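Local coordinates for GH5 (Bacteroidetes bacterium AC2a, PDB 4YHE), which probably hydrolyses beta-1,4-glucosidic bonds in cellulose as a family 5 glycoside hydrolase, an endoglucanase linked with a bacterial polysaccharide utilization locus, at residues 308-313 with 328-333; 255-260 with 314-319. All blocks are in the same frame, centred on the assembly; numbering follows the deposited sequence.

Interaction 1 of 2, residues 308-313 with 328-333; sequences EFRLYY and ALYWDN
R310 reaches from helix 304-323 to the phenol of Y330 on strand 327-332, and the contact rests on this one pair. NH2 of R310 comes to 3.0 Å from OH of Y330; the oxygen lies at the edge of the guanidinium, near its plane, whereas the nitrogen meets the tyrosine ring obliquely. The two side chains cross at about a right angle, their flat groups tilted 62° apart. With chi1 at -177° and the chain extended from CG to NE, R310 brings its guanidinium to the strand. Helix 304-323 is the beta-alpha-beta crossover between the neighbouring parallel strands 291-296 and 327-332, the seventh and eighth of the closed (beta/alpha)8 barrel, so the arginine spans the layer between barrel wall and outer helix. Both polar ends are buried and have other partners. The guanidinium forms a salt bridge through NH1 with E307 of the same helix and a hydrogen bond through NE to the carbonyl of A298, which together restrict its rotation, while OH of Y330 is hydrogen-bonded to the backbone oxygen of F343. Helix 357-369 flanks the pair, with A360 against R310 and M364 against Y330.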
ATOM      1  N   GLU A 308       8.338   5.226  22.364  1.00 19.15           N
ATOM      2  CA  GLU A 308       7.589   6.496  22.393  1.00 20.17           C
ATOM      3  C   GLU A 308       7.839   7.339  21.144  1.00 20.33           C
ATOM      4  O   GLU A 308       6.928   8.031  20.651  1.00 18.54           O
ATOM      5  CB  GLU A 308       7.880   7.301  23.665  1.00 22.62           C
ATOM      6  CG  GLU A 308       7.269   6.707  24.949  1.00 23.95           C
ATOM      7  CD  GLU A 308       5.759   6.564  24.897  1.00 24.72           C
ATOM      8  OE1 GLU A 308       5.085   7.517  24.527  1.00 25.18           O
ATOM      9  OE2 GLU A 308       5.242   5.493  25.231  1.00 31.21           O
ATOM     10  N   PHE A 309       9.064   7.266  20.604  1.00 19.17           N
ATOM     11  CA  PHE A 309       9.347   7.945  19.357  1.00 18.74           C
ATOM     12  C   PHE A 309       8.589   7.392  18.155  1.00 17.52           C
ATOM     13  O   PHE A 309       8.176   8.156  17.325  1.00 17.77           O
ATOM     14  CB  PHE A 309      10.840   7.963  19.066  1.00 18.98           C
ATOM     15  CG  PHE A 309      11.566   8.997  19.864  1.00 19.01           C
ATOM     16  CD1 PHE A 309      11.635  10.302  19.422  1.00 19.39           C
ATOM     17  CD2 PHE A 309      12.136   8.664  21.091  1.00 19.53           C
ATOM     18  CE1 PHE A 309      12.297  11.272  20.181  1.00 19.30           C
ATOM     19  CE2 PHE A 309      12.792   9.615  21.839  1.00 18.36           C
ATOM     20  CZ  PHE A 309      12.858  10.921  21.392  1.00 18.69           C
ATOM     21  N   ARG A 310       8.443   6.070  18.069  1.00 17.83           N
ATOM     22  CA  ARG A 310       7.602   5.429  17.066  1.00 16.47           C
ATOM     23  C   ARG A 310       6.123   5.900  17.144  1.00 16.99           C
ATOM     24  O   ARG A 310       5.491   6.192  16.129  1.00 15.42           O
ATOM     25  CB  ARG A 310       7.728   3.907  17.205  1.00 16.99           C
ATOM     26  CG  ARG A 310       6.937   3.124  16.153  1.00 16.35           C
ATOM     27  CD  ARG A 310       6.610   1.736  16.650  1.00 15.75           C
ATOM     28  NE  ARG A 310       6.112   0.845  15.628  1.00 15.58           N
ATOM     29  CZ  ARG A 310       5.526  -0.337  15.839  1.00 14.53           C
ATOM     30  NH1 ARG A 310       5.282  -0.783  17.050  1.00 13.96           N
ATOM     31  NH2 ARG A 310       5.133  -1.056  14.817  1.00 15.14           N
ATOM     32  N   LEU A 311       5.589   6.005  18.350  1.00 16.91           N
ATOM     33  CA  LEU A 311       4.221   6.473  18.536  1.00 18.44           C
ATOM     34  C   LEU A 311       4.089   7.932  18.129  1.00 17.43           C
ATOM     35  O   LEU A 311       3.122   8.283  17.473  1.00 16.31           O
ATOM     36  CB  LEU A 311       3.738   6.262  19.980  1.00 18.66           C
ATOM     37  CG  LEU A 311       3.761   4.850  20.530  1.00 20.81           C
ATOM     38  CD1 LEU A 311       3.093   4.769  21.911  1.00 21.62           C
ATOM     39  CD2 LEU A 311       3.030   3.902  19.596  1.00 20.77           C
ATOM     40  N   TYR A 312       5.078   8.750  18.499  1.00 17.34           N
ATOM     41  CA  TYR A 312       5.178  10.148  18.063  1.00 17.21           C
ATOM     42  C   TYR A 312       5.199  10.241  16.552  1.00 16.37           C
ATOM     43  O   TYR A 312       4.476  11.002  15.967  1.00 15.62           O
ATOM     44  CB  TYR A 312       6.423  10.839  18.655  1.00 17.58           C
ATOM     45  CG  TYR A 312       6.677  12.201  18.084  1.00 17.81           C
ATOM     46  CD1 TYR A 312       5.829  13.276  18.399  1.00 17.93           C
ATOM     47  CD2 TYR A 312       7.752  12.444  17.230  1.00 16.99           C
ATOM     48  CE1 TYR A 312       6.033  14.523  17.863  1.00 17.95           C
ATOM     49  CE2 TYR A 312       7.980  13.708  16.714  1.00 18.06           C
ATOM     50  CZ  TYR A 312       7.109  14.747  17.034  1.00 18.18           C
ATOM     51  OH  TYR A 312       7.283  15.998  16.543  1.00 19.79           O
ATOM     52  N   TYR A 313       6.032   9.432  15.910  1.00 16.29           N
ATOM     53  CA  TYR A 313       6.035   9.383  14.453  1.00 15.33           C
ATOM     54  C   TYR A 313       4.652   9.120  13.859  1.00 14.59           C
ATOM     55  O   TYR A 313       4.221   9.848  12.977  1.00 14.84           O
ATOM     56  CB  TYR A 313       7.068   8.348  14.041  1.00 16.28           C
ATOM     57  CG  TYR A 313       7.174   7.999  12.588  1.00 16.66           C
ATOM     58  CD1 TYR A 313       7.951   8.768  11.713  1.00 17.94           C
ATOM     59  CD2 TYR A 313       6.596   6.851  12.096  1.00 15.81           C
ATOM     60  CE1 TYR A 313       8.129   8.391  10.387  1.00 16.69           C
ATOM     61  CE2 TYR A 313       6.764   6.471  10.772  1.00 16.02           C
ATOM     62  CZ  TYR A 313       7.521   7.243   9.920  1.00 15.95           C
ATOM     63  OH  TYR A 313       7.688   6.853   8.622  1.00 14.95           O
ATOM     64  N   ALA A 328      -4.380   6.245   4.641  1.00 14.53           N
ATOM     65  CA  ALA A 328      -3.149   5.435   4.763  1.00 13.91           C
ATOM     66  C   ALA A 328      -3.380   4.081   5.425  1.00 13.69           C
ATOM     67  O   ALA A 328      -4.084   3.976   6.437  1.00 13.27           O
ATOM     68  CB  ALA A 328      -2.094   6.214   5.519  1.00 14.28           C
ATOM     69  N   LEU A 329      -2.733   3.050   4.877  1.00 12.89           N
ATOM     70  CA  LEU A 329      -2.872   1.718   5.410  1.00 13.07           C
ATOM     71  C   LEU A 329      -1.539   1.211   5.972  1.00 13.46           C
ATOM     72  O   LEU A 329      -0.517   1.131   5.261  1.00 12.12           O
ATOM     73  CB  LEU A 329      -3.480   0.772   4.364  1.00 13.61           C
ATOM     74  CG  LEU A 329      -4.904   1.173   3.945  1.00 13.82           C
ATOM     75  CD1 LEU A 329      -4.944   2.086   2.732  1.00 14.44           C
ATOM     76  CD2 LEU A 329      -5.720  -0.076   3.698  1.00 14.42           C
ATOM     77  N   TYR A 330      -1.563   0.906   7.263  1.00 12.67           N
ATOM     78  CA  TYR A 330      -0.416   0.447   8.001  1.00 12.54           C
ATOM     79  C   TYR A 330       0.043  -0.944   7.503  1.00 12.01           C
ATOM     80  O   TYR A 330      -0.772  -1.828   7.260  1.00 12.24           O
ATOM     81  CB  TYR A 330      -0.708   0.434   9.512  1.00 12.98           C
ATOM     82  CG  TYR A 330       0.436  -0.174  10.282  1.00 12.55           C
ATOM     83  CD1 TYR A 330       1.622   0.537  10.469  1.00 12.84           C
ATOM     84  CD2 TYR A 330       0.362  -1.436  10.751  1.00 12.75           C
ATOM     85  CE1 TYR A 330       2.694   0.006  11.127  1.00 13.71           C
ATOM     86  CE2 TYR A 330       1.454  -1.995  11.410  1.00 13.91           C
ATOM     87  CZ  TYR A 330       2.614  -1.275  11.590  1.00 13.80           C
ATOM     88  OH  TYR A 330       3.688  -1.841  12.253  1.00 14.60           O
ATOM     89  N   TRP A 331       1.344  -1.099   7.296  1.00 12.01           N
ATOM     90  CA  TRP A 331       1.896  -2.408   6.911  1.00 12.62           C
ATOM     91  C   TRP A 331       2.092  -3.321   8.111  1.00 11.48           C
ATOM     92  O   TRP A 331       2.938  -3.070   8.973  1.00 12.12           O
ATOM     93  CB  TRP A 331       3.218  -2.236   6.163  1.00 13.63           C
ATOM     94  CG  TRP A 331       3.760  -3.570   5.734  1.00 14.54           C
ATOM     95  CD1 TRP A 331       4.821  -4.219   6.275  1.00 16.10           C
ATOM     96  CD2 TRP A 331       3.287  -4.389   4.661  1.00 14.32           C
ATOM     97  NE1 TRP A 331       5.027  -5.424   5.625  1.00 14.17           N
ATOM     98  CE2 TRP A 331       4.086  -5.555   4.640  1.00 15.46           C
ATOM     99  CE3 TRP A 331       2.249  -4.271   3.737  1.00 14.21           C
ATOM    100  CZ2 TRP A 331       3.888  -6.592   3.700  1.00 14.76           C
ATOM    101  CZ3 TRP A 331       2.057  -5.299   2.802  1.00 14.94           C
ATOM    102  CH2 TRP A 331       2.872  -6.449   2.805  1.00 14.78           C
ATOM    103  N   ASP A 332       1.299  -4.379   8.172  1.00 11.94           N
ATOM    104  CA  ASP A 332       1.400  -5.398   9.222  1.00 13.00           C
ATOM    105  C   ASP A 332       1.757  -6.749   8.606  1.00 13.00           C
ATOM    106  O   ASP A 332       0.967  -7.345   7.908  1.00 12.36           O
ATOM    107  CB  ASP A 332       0.079  -5.517   9.971  1.00 13.40           C
ATOM    108  CG  ASP A 332       0.181  -6.389  11.213  1.00 14.51           C
ATOM    109  OD1 ASP A 332       0.754  -7.513  11.097  1.00 13.17           O
ATOM    110  OD2 ASP A 332      -0.331  -5.957  12.316  1.00 13.12           O
ATOM    111  N   ASN A 333       2.952  -7.223   8.913  1.00 14.19           N
ATOM    112  CA  ASN A 333       3.412  -8.507   8.409  1.00 14.85           C
ATOM    113  C   ASN A 333       3.290  -9.639   9.429  1.00 15.71           C
ATOM    114  O   ASN A 333       3.800 -10.751   9.196  1.00 14.27           O
ATOM    115  CB  ASN A 333       4.840  -8.396   7.881  1.00 14.60           C
ATOM    116  CG  ASN A 333       5.856  -8.043   8.975  1.00 14.01           C
ATOM    117  OD1 ASN A 333       5.513  -7.912  10.165  1.00 13.32           O
ATOM    118  ND2 ASN A 333       7.127  -7.900   8.571  1.00 15.14           N
TER

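Interaction 2 of 2, residues 255-260 with 314-319; sequences NEWGHT and FRYICK
W257, in the loop between helices 246-249 and 270-285, turns the benzo end of its indole toward Y316 and I317 on helix 304-323. The aromatic part of the contact joins CH2 of W257 to CD2 of Y316, 3.9 Å apart. CD2 lies at the rim of the indole and in its plane, and the two side chains cross at about a right angle; the approach to the tyrosine ring is oblique. In W257, CG stands opposite the backbone N (chi1 -179°), which carries the six-membered ring away from the loop and toward the helix. The aliphatic part is looser: the same CH2 atom sits 4.2 Å from the CG2 branch of I317, which comes up obliquely to the indole. One end of the indole thus touches two successive helix residues. P245 also touches W257, and L377 of helix 377-382 touches Y316. This is packing on the outside of the beta/alpha barrel, where an irregular loop packs against the helix that links strands 291-296 and 327-332. All three touching residues are buried, and they meet through carbon atoms alone, which implies a contact held by van der Waals and hydrophobic forces.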
ATOM      1  N   ASN A 255      17.077   4.971  16.134  1.00 16.76           N
ATOM      2  CA  ASN A 255      15.890   4.630  16.885  1.00 17.62           C
ATOM      3  C   ASN A 255      15.151   5.798  17.515  1.00 17.93           C
ATOM      4  O   ASN A 255      14.265   5.590  18.326  1.00 17.89           O
ATOM      5  CB  ASN A 255      16.243   3.528  17.895  1.00 19.30           C
ATOM      6  CG  ASN A 255      16.437   2.195  17.210  1.00 20.63           C
ATOM      7  OD1 ASN A 255      15.485   1.603  16.725  1.00 19.99           O
ATOM      8  ND2 ASN A 255      17.680   1.770  17.081  1.00 20.51           N
ATOM      9  N   GLU A 256      15.489   7.006  17.098  1.00 17.86           N
ATOM     10  CA  GLU A 256      14.722   8.194  17.439  1.00 17.52           C
ATOM     11  C   GLU A 256      14.389   8.977  16.161  1.00 17.83           C
ATOM     12  O   GLU A 256      15.024   8.783  15.113  1.00 17.23           O
ATOM     13  CB  GLU A 256      15.509   9.022  18.473  1.00 19.45           C
ATOM     14  CG  GLU A 256      15.689   8.305  19.807  1.00 19.68           C
ATOM     15  CD  GLU A 256      16.414   9.098  20.899  1.00 20.00           C
ATOM     16  OE1 GLU A 256      17.150  10.056  20.591  1.00 22.10           O
ATOM     17  OE2 GLU A 256      16.250   8.732  22.089  1.00 21.80           O
ATOM     18  N   TRP A 257      13.394   9.858  16.240  1.00 16.05           N
ATOM     19  CA  TRP A 257      12.941  10.625  15.083  1.00 16.03           C
ATOM     20  C   TRP A 257      12.375  11.946  15.523  1.00 17.16           C
ATOM     21  O   TRP A 257      11.720  12.026  16.569  1.00 17.02           O
ATOM     22  CB  TRP A 257      11.870   9.843  14.298  1.00 15.29           C
ATOM     23  CG  TRP A 257      11.353  10.526  13.064  1.00 15.53           C
ATOM     24  CD1 TRP A 257      11.911  10.493  11.805  1.00 15.39           C
ATOM     25  CD2 TRP A 257      10.177  11.330  12.949  1.00 15.08           C
ATOM     26  NE1 TRP A 257      11.162  11.227  10.935  1.00 15.09           N
ATOM     27  CE2 TRP A 257      10.073  11.726  11.601  1.00 15.63           C
ATOM     28  CE3 TRP A 257       9.172  11.718  13.846  1.00 15.47           C
ATOM     29  CZ2 TRP A 257       9.027  12.510  11.133  1.00 15.75           C
ATOM     30  CZ3 TRP A 257       8.160  12.504  13.383  1.00 15.47           C
ATOM     31  CH2 TRP A 257       8.089  12.907  12.044  1.00 15.56           C
ATOM     32  N   GLY A 258      12.665  12.973  14.736  1.00 17.49           N
ATOM     33  CA  GLY A 258      12.133  14.296  14.949  1.00 19.31           C
ATOM     34  C   GLY A 258      13.023  15.198  15.784  1.00 20.43           C
ATOM     35  O   GLY A 258      14.120  14.825  16.212  1.00 20.26           O
ATOM     36  N   HIS A 259      12.469  16.367  16.075  1.00 21.36           N
ATOM     37  CA  HIS A 259      13.216  17.466  16.634  1.00 22.62           C
ATOM     38  C   HIS A 259      13.687  17.229  18.069  1.00 23.28           C
ATOM     39  O   HIS A 259      14.649  17.851  18.480  1.00 24.25           O
ATOM     40  CB  HIS A 259      12.400  18.746  16.519  1.00 22.03           C
ATOM     41  CG  HIS A 259      11.277  18.838  17.507  1.00 22.02           C
ATOM     42  ND1 HIS A 259      10.082  18.171  17.342  1.00 22.08           N
ATOM     43  CD2 HIS A 259      11.158  19.551  18.653  1.00 22.10           C
ATOM     44  CE1 HIS A 259       9.268  18.476  18.340  1.00 23.15           C
ATOM     45  NE2 HIS A 259       9.908  19.290  19.162  1.00 23.53           N
ATOM     46  N   THR A 260      13.048  16.341  18.822  1.00 21.30           N
ATOM     47  CA  THR A 260      13.547  15.985  20.157  1.00 21.52           C
ATOM     48  C   THR A 260      14.449  14.757  20.181  1.00 21.44           C
ATOM     49  O   THR A 260      15.024  14.410  21.209  1.00 20.50           O
ATOM     50  CB  THR A 260      12.395  15.752  21.165  1.00 22.06           C
ATOM     51  OG1 THR A 260      11.561  14.662  20.731  1.00 23.12           O
ATOM     52  CG2 THR A 260      11.546  17.009  21.301  1.00 23.06           C
ATOM     53  N   PHE A 314       3.919   8.128  14.380  1.00 14.99           N
ATOM     54  CA  PHE A 314       2.616   7.826  13.900  1.00 14.68           C
ATOM     55  C   PHE A 314       1.651   9.006  14.145  1.00 14.22           C
ATOM     56  O   PHE A 314       0.928   9.401  13.267  1.00 12.75           O
ATOM     57  CB  PHE A 314       2.067   6.545  14.563  1.00 15.45           C
ATOM     58  CG  PHE A 314       2.783   5.242  14.157  1.00 14.40           C
ATOM     59  CD1 PHE A 314       3.375   5.084  12.927  1.00 16.06           C
ATOM     60  CD2 PHE A 314       2.821   4.186  15.031  1.00 15.32           C
ATOM     61  CE1 PHE A 314       4.006   3.893  12.582  1.00 16.02           C
ATOM     62  CE2 PHE A 314       3.411   2.988  14.696  1.00 16.08           C
ATOM     63  CZ  PHE A 314       4.009   2.840  13.464  1.00 15.70           C
ATOM     64  N   ARG A 315       1.635   9.555  15.351  1.00 14.82           N
ATOM     65  CA  ARG A 315       0.726  10.656  15.594  1.00 16.03           C
ATOM     66  C   ARG A 315       0.975  11.791  14.631  1.00 16.00           C
ATOM     67  O   ARG A 315       0.059  12.298  14.002  1.00 17.03           O
ATOM     68  CB  ARG A 315       0.856  11.169  17.012  1.00 16.83           C
ATOM     69  CG  ARG A 315       0.370  10.221  18.066  1.00 18.67           C
ATOM     70  CD  ARG A 315       0.124  10.992  19.377  1.00 20.76           C
ATOM     71  NE  ARG A 315       1.355  11.609  19.911  1.00 22.90           N
ATOM     72  CZ  ARG A 315       2.321  10.954  20.550  1.00 23.11           C
ATOM     73  NH1 ARG A 315       2.227   9.644  20.762  1.00 24.80           N
ATOM     74  NH2 ARG A 315       3.385  11.618  20.991  1.00 23.30           N
ATOM     75  N   TYR A 316       2.227  12.175  14.499  1.00 17.96           N
ATOM     76  CA  TYR A 316       2.576  13.327  13.660  1.00 17.87           C
ATOM     77  C   TYR A 316       2.240  13.093  12.178  1.00 17.71           C
ATOM     78  O   TYR A 316       1.542  13.894  11.556  1.00 15.70           O
ATOM     79  CB  TYR A 316       4.050  13.663  13.832  1.00 18.22           C
ATOM     80  CG  TYR A 316       4.434  15.009  13.273  1.00 18.80           C
ATOM     81  CD1 TYR A 316       4.336  16.165  14.063  1.00 18.45           C
ATOM     82  CD2 TYR A 316       4.875  15.154  11.961  1.00 19.33           C
ATOM     83  CE1 TYR A 316       4.621  17.405  13.542  1.00 18.06           C
ATOM     84  CE2 TYR A 316       5.195  16.409  11.438  1.00 19.23           C
ATOM     85  CZ  TYR A 316       5.082  17.530  12.249  1.00 19.09           C
ATOM     86  OH  TYR A 316       5.412  18.777  11.781  1.00 20.10           O
ATOM     87  N   ILE A 317       2.760  12.011  11.581  1.00 17.12           N
ATOM     88  CA  ILE A 317       2.543  11.820  10.153  1.00 16.12           C
ATOM     89  C   ILE A 317       1.073  11.559   9.780  1.00 16.49           C
ATOM     90  O   ILE A 317       0.605  12.031   8.747  1.00 16.97           O
ATOM     91  CB  ILE A 317       3.472  10.737   9.542  1.00 16.44           C
ATOM     92  CG1 ILE A 317       3.059   9.330   9.937  1.00 17.05           C
ATOM     93  CG2 ILE A 317       4.935  11.043   9.892  1.00 17.53           C
ATOM     94  CD1 ILE A 317       3.961   8.253   9.335  1.00 16.77           C
ATOM     95  N   CYS A 318       0.354  10.833  10.629  1.00 16.62           N
ATOM     96  CA  CYS A 318      -1.036  10.530  10.376  1.00 16.54           C
ATOM     97  C   CYS A 318      -1.905  11.809  10.504  1.00 16.33           C
ATOM     98  O   CYS A 318      -2.896  11.945   9.811  1.00 14.61           O
ATOM     99  CB  CYS A 318      -1.515   9.424  11.296  1.00 15.87           C
ATOM    100  SG  CYS A 318      -0.692   7.806  10.921  1.00 15.96           S
ATOM    101  N   LYS A 319      -1.510  12.708  11.383  1.00 18.09           N
ATOM    102  CA  LYS A 319      -2.217  14.012  11.486  1.00 18.37           C
ATOM    103  C   LYS A 319      -1.953  14.792  10.213  1.00 18.49           C
ATOM    104  O   LYS A 319      -2.869  15.285   9.551  1.00 18.27           O
ATOM    105  CB  LYS A 319      -1.782  14.803  12.712  1.00 19.12           C
ATOM    106  CG  LYS A 319      -2.417  16.188  12.780  1.00 19.19           C
ATOM    107  CD  LYS A 319      -3.925  16.123  12.684  1.00 18.55           C
ATOM    108  CE  LYS A 319      -4.587  17.422  13.189  1.00 20.19           C
ATOM    109  NZ  LYS A 319      -5.921  17.601  12.549  1.00 19.12           N
TER

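How the interactions relate
Helix 304-323 is common to both contacts: residues 308-313 serve interaction 1, and residues 314-319, directly after them, serve interaction 2. The centres are about 10 Å apart, on the same side of the chain's centre. Along the chain the segments alternate, the loop 255-260 coming first, then the two helix segments, then strand residues 328-333. The helix is thus held inward against the closing strand of the barrel and outward against a loop. The two contacts also touch directly: CE2 of Y312 lies 3.5 Å from CZ3 of W257, and CD1 of F309 lies 3.3 Å from O of W257. One helix therefore ties the barrel wall to a peripheral loop.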